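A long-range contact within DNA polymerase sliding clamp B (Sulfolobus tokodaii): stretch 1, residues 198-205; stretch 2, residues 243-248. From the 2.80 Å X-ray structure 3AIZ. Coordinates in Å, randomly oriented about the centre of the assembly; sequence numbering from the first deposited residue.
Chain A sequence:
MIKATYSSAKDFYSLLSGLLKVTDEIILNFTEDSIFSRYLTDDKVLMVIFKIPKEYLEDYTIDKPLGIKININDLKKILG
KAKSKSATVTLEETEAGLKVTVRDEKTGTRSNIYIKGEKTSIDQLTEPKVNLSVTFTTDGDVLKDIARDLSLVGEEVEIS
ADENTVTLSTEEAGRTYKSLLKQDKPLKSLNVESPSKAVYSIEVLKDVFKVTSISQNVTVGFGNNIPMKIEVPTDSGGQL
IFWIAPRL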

ATOM      1  N   ALA A 198      -2.509 -49.405   4.778  1.00 33.27           N
ATOM      2  CA  ALA A 198      -3.669 -48.976   4.008  1.00 31.64           C
ATOM      3  C   ALA A 198      -3.265 -47.997   2.914  1.00 31.51           C
ATOM      4  O   ALA A 198      -2.187 -47.407   2.962  1.00 32.76           O
ATOM      5  CB  ALA A 198      -4.709 -48.350   4.921  1.00 34.19           C
ATOM      6  N   VAL A 199      -4.138 -47.830   1.928  1.00 32.88           N
ATOM      7  CA  VAL A 199      -3.893 -46.901   0.833  1.00 31.98           C
ATOM      8  C   VAL A 199      -5.002 -45.856   0.778  1.00 34.43           C
ATOM      9  O   VAL A 199      -6.172 -46.175   0.983  1.00 38.44           O
ATOM     10  CB  VAL A 199      -3.826 -47.637  -0.517  1.00 31.02           C
ATOM     11  CG1 VAL A 199      -3.524 -46.662  -1.643  1.00 36.10           C
ATOM     12  CG2 VAL A 199      -2.782 -48.737  -0.465  1.00 29.45           C
ATOM     13  N   TYR A 200      -4.633 -44.607   0.506  1.00 32.52           N
ATOM     14  CA  TYR A 200      -5.612 -43.527   0.426  1.00 34.88           C
ATOM     15  C   TYR A 200      -5.334 -42.601  -0.751  1.00 37.83           C
ATOM     16  O   TYR A 200      -4.213 -42.538  -1.254  1.00 39.36           O
ATOM     17  CB  TYR A 200      -5.632 -42.719   1.725  1.00 31.55           C
ATOM     18  CG  TYR A 200      -5.851 -43.560   2.959  1.00 31.52           C
ATOM     19  CD1 TYR A 200      -4.781 -43.958   3.748  1.00 28.56           C
ATOM     20  CD2 TYR A 200      -7.126 -43.962   3.331  1.00 31.99           C
ATOM     21  CE1 TYR A 200      -4.976 -44.728   4.875  1.00 32.87           C
ATOM     22  CE2 TYR A 200      -7.332 -44.733   4.457  1.00 32.03           C
ATOM     23  CZ  TYR A 200      -6.253 -45.113   5.225  1.00 33.54           C
ATOM     24  OH  TYR A 200      -6.450 -45.881   6.349  1.00 33.07           O
ATOM     25  N   SER A 201      -6.363 -41.881  -1.185  1.00 35.91           N
ATOM     26  CA  SER A 201      -6.228 -40.920  -2.271  1.00 38.35           C
ATOM     27  C   SER A 201      -5.355 -39.742  -1.851  1.00 39.27           C
ATOM     28  O   SER A 201      -5.579 -39.141  -0.800  1.00 38.10           O
ATOM     29  CB  SER A 201      -7.605 -40.420  -2.710  1.00 37.75           C
ATOM     30  OG  SER A 201      -7.491 -39.397  -3.683  1.00 42.81           O
ATOM     31  N   ILE A 202      -4.360 -39.415  -2.671  1.00 40.76           N
ATOM     32  CA  ILE A 202      -3.487 -38.282  -2.389  1.00 39.23           C
ATOM     33  C   ILE A 202      -4.266 -36.975  -2.425  1.00 40.42           C
ATOM     34  O   ILE A 202      -4.045 -36.089  -1.602  1.00 38.25           O
ATOM     35  CB  ILE A 202      -2.314 -38.193  -3.381  1.00 44.00           C
ATOM     36  CG1 ILE A 202      -1.368 -39.376  -3.189  1.00 44.26           C
ATOM     37  CG2 ILE A 202      -1.553 -36.889  -3.197  1.00 42.55           C
ATOM     38  CD1 ILE A 202       0.045 -39.097  -3.634  1.00 39.91           C
ATOM     39  N   GLU A 203      -5.177 -36.862  -3.385  1.00 44.17           N
ATOM     40  CA  GLU A 203      -6.013 -35.674  -3.511  1.00 45.24           C
ATOM     41  C   GLU A 203      -6.716 -35.364  -2.196  1.00 42.20           C
ATOM     42  O   GLU A 203      -6.731 -34.221  -1.740  1.00 42.77           O
ATOM     43  CB  GLU A 203      -7.046 -35.864  -4.624  1.00 50.00           C
ATOM     44  CG  GLU A 203      -6.443 -36.014  -6.012  1.00 58.52           C
ATOM     45  CD  GLU A 203      -5.773 -34.742  -6.495  1.00 70.29           C
ATOM     46  OE1 GLU A 203      -6.174 -33.649  -6.041  1.00 70.85           O
ATOM     47  OE2 GLU A 203      -4.850 -34.834  -7.333  1.00 72.58           O
ATOM     48  N   VAL A 204      -7.291 -36.393  -1.584  1.00 38.69           N
ATOM     49  CA  VAL A 204      -8.053 -36.219  -0.356  1.00 37.14           C
ATOM     50  C   VAL A 204      -7.143 -36.058   0.856  1.00 35.28           C
ATOM     51  O   VAL A 204      -7.327 -35.147   1.663  1.00 36.81           O
ATOM     52  CB  VAL A 204      -9.003 -37.401  -0.118  1.00 34.97           C
ATOM     53  CG1 VAL A 204      -9.863 -37.145   1.108  1.00 34.57           C
ATOM     54  CG2 VAL A 204      -9.869 -37.631  -1.345  1.00 35.40           C
ATOM     55  N   LEU A 205      -6.163 -36.945   0.978  1.00 33.25           N
ATOM     56  CA  LEU A 205      -5.242 -36.909   2.106  1.00 34.12           C
ATOM     57  C   LEU A 205      -4.476 -35.589   2.145  1.00 36.21           C
ATOM     58  O   LEU A 205      -4.178 -35.061   3.216  1.00 36.58           O
ATOM     59  CB  LEU A 205      -4.268 -38.085   2.034  1.00 33.95           C
ATOM     60  CG  LEU A 205      -3.540 -38.423   3.335  1.00 37.62           C
ATOM     61  CD1 LEU A 205      -4.544 -38.857   4.389  1.00 39.27           C
ATOM     62  CD2 LEU A 205      -2.501 -39.507   3.105  1.00 36.76           C
ATOM     63  N   TRP A 243     -12.844 -38.495   8.079  1.00 29.63           N
ATOM     64  CA  TRP A 243     -12.813 -39.921   7.791  1.00 32.46           C
ATOM     65  C   TRP A 243     -12.536 -40.134   6.310  1.00 32.52           C
ATOM     66  O   TRP A 243     -13.291 -39.669   5.456  1.00 31.95           O
ATOM     67  CB  TRP A 243     -14.131 -40.590   8.187  1.00 35.15           C
ATOM     68  CG  TRP A 243     -14.277 -40.811   9.662  1.00 34.84           C
ATOM     69  CD1 TRP A 243     -14.962 -40.030  10.546  1.00 38.36           C
ATOM     70  CD2 TRP A 243     -13.726 -41.891  10.426  1.00 36.26           C
ATOM     71  NE1 TRP A 243     -14.873 -40.556  11.812  1.00 37.85           N
ATOM     72  CE2 TRP A 243     -14.120 -41.699  11.765  1.00 37.83           C
ATOM     73  CE3 TRP A 243     -12.939 -43.003  10.107  1.00 36.49           C
ATOM     74  CZ2 TRP A 243     -13.753 -42.576  12.784  1.00 37.55           C
ATOM     75  CZ3 TRP A 243     -12.576 -43.871  11.119  1.00 34.79           C
ATOM     76  CH2 TRP A 243     -12.983 -43.652  12.441  1.00 38.63           C
ATOM     77  N   ILE A 244     -11.444 -40.831   6.013  1.00 35.27           N
ATOM     78  CA  ILE A 244     -11.052 -41.086   4.633  1.00 33.96           C
ATOM     79  C   ILE A 244     -11.264 -42.549   4.271  1.00 32.14           C
ATOM     80  O   ILE A 244     -10.757 -43.443   4.947  1.00 32.03           O
ATOM     81  CB  ILE A 244      -9.574 -40.716   4.376  1.00 32.45           C
ATOM     82  CG1 ILE A 244      -9.339 -39.219   4.593  1.00 32.15           C
ATOM     83  CG2 ILE A 244      -9.168 -41.103   2.966  1.00 35.81           C
ATOM     84  CD1 ILE A 244      -9.305 -38.803   6.044  1.00 33.00           C
ATOM     85  N   ALA A 245     -12.020 -42.791   3.208  1.00 31.30           N
ATOM     86  CA  ALA A 245     -12.222 -44.147   2.718  1.00 34.38           C
ATOM     87  C   ALA A 245     -10.949 -44.634   2.040  1.00 38.91           C
ATOM     88  O   ALA A 245     -10.416 -43.962   1.155  1.00 40.68           O
ATOM     89  CB  ALA A 245     -13.393 -44.197   1.752  1.00 37.35           C
ATOM     90  N   PRO A 246     -10.451 -45.804   2.459  1.00 37.46           N
ATOM     91  CA  PRO A 246      -9.235 -46.373   1.873  1.00 38.01           C
ATOM     92  C   PRO A 246      -9.505 -46.911   0.477  1.00 40.13           C
ATOM     93  O   PRO A 246     -10.654 -47.200   0.146  1.00 41.64           O
ATOM     94  CB  PRO A 246      -8.910 -47.530   2.820  1.00 36.85           C
ATOM     95  CG  PRO A 246     -10.229 -47.941   3.357  1.00 34.51           C
ATOM     96  CD  PRO A 246     -11.013 -46.669   3.511  1.00 36.33           C
ATOM     97  N   ARG A 247      -8.460 -47.034  -0.336  1.00 38.96           N
ATOM     98  CA  ARG A 247      -8.593 -47.662  -1.641  1.00 40.27           C
ATOM     99  C   ARG A 247      -8.409 -49.164  -1.491  1.00 43.71           C
ATOM    100  O   ARG A 247      -7.358 -49.627  -1.050  1.00 44.24           O
ATOM    101  CB  ARG A 247      -7.564 -47.105  -2.625  1.00 43.67           C
ATOM    102  CG  ARG A 247      -7.769 -45.647  -2.991  1.00 50.28           C
ATOM    103  CD  ARG A 247      -6.820 -45.238  -4.105  1.00 57.62           C
ATOM    104  NE  ARG A 247      -6.923 -43.819  -4.437  1.00 62.16           N
ATOM    105  CZ  ARG A 247      -7.751 -43.323  -5.351  1.00 66.28           C
ATOM    106  NH1 ARG A 247      -8.556 -44.131  -6.027  1.00 67.31           N
ATOM    107  NH2 ARG A 247      -7.775 -42.018  -5.587  1.00 63.56           N
ATOM    108  N   LEU A 248      -9.439 -49.921  -1.853  1.00 42.63           N
ATOM    109  CA  LEU A 248      -9.384 -51.374  -1.752  1.00 43.92           C
ATOM    110  C   LEU A 248      -9.127 -52.015  -3.113  1.00 49.29           C
ATOM    111  O   LEU A 248      -8.903 -53.222  -3.212  1.00 48.62           O
ATOM    112  CB  LEU A 248     -10.674 -51.922  -1.135  1.00 44.52           C
ATOM    113  CG  LEU A 248     -10.841 -51.732   0.376  1.00 41.63           C
ATOM    114  CD1 LEU A 248      -9.650 -52.315   1.116  1.00 44.22           C
ATOM    115  CD2 LEU A 248     -11.025 -50.271   0.734  1.00 39.40           C
ATOM    116  OXT LEU A 248      -9.133 -51.339  -4.144  1.00 47.65           O
TER
HETATM  117  O   HOH W   1      -6.341 -49.654   1.706  1.00 32.51           O

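Three residues, Arg 247, Ile 244 and Tyr 200, cover most of the surface in this contact, which buries 422 Å² in all. Arg 247 anchors the chain's C-terminal segment through its backbone: its N donates a hydrogen bond to Val 199 O, 2.8 Å away and nearly straight at 162°. A water extends this pairing, accepting from Val 199 N and donating to Arg 247 O, each at 2.9 Å, so both polar groups of each residue's backbone are engaged. The Arg 247 side chain, with chi1 m and then two t torsions, runs from beside Val 199 to near Ser 201. Its CB lies 4.2 Å from Val 199 CG1, and its NH2 comes within 3.3 Å of Ser 201 OG, at the N-cap of the helix. A long aliphatic stem with a polar end suits this exposed position.

The rest of the contact is largely apolar. Ile 244 points toward stretch 1, and its side chain touches two neighbours: CG2 packs 3.5 Å from Tyr 200 CD2, and CG1 lies 4.1 Å from Val 204 CG1, on the helix. The CA-to-CB bond of Tyr 200 points away overall, yet its ring swings back, bringing CE2 within 3.6 Å of Pro 246 CB. Its hydroxyl is hydrogen-bonded elsewhere in the structure, so the phenol can be buried without leaving that group unsatisfied.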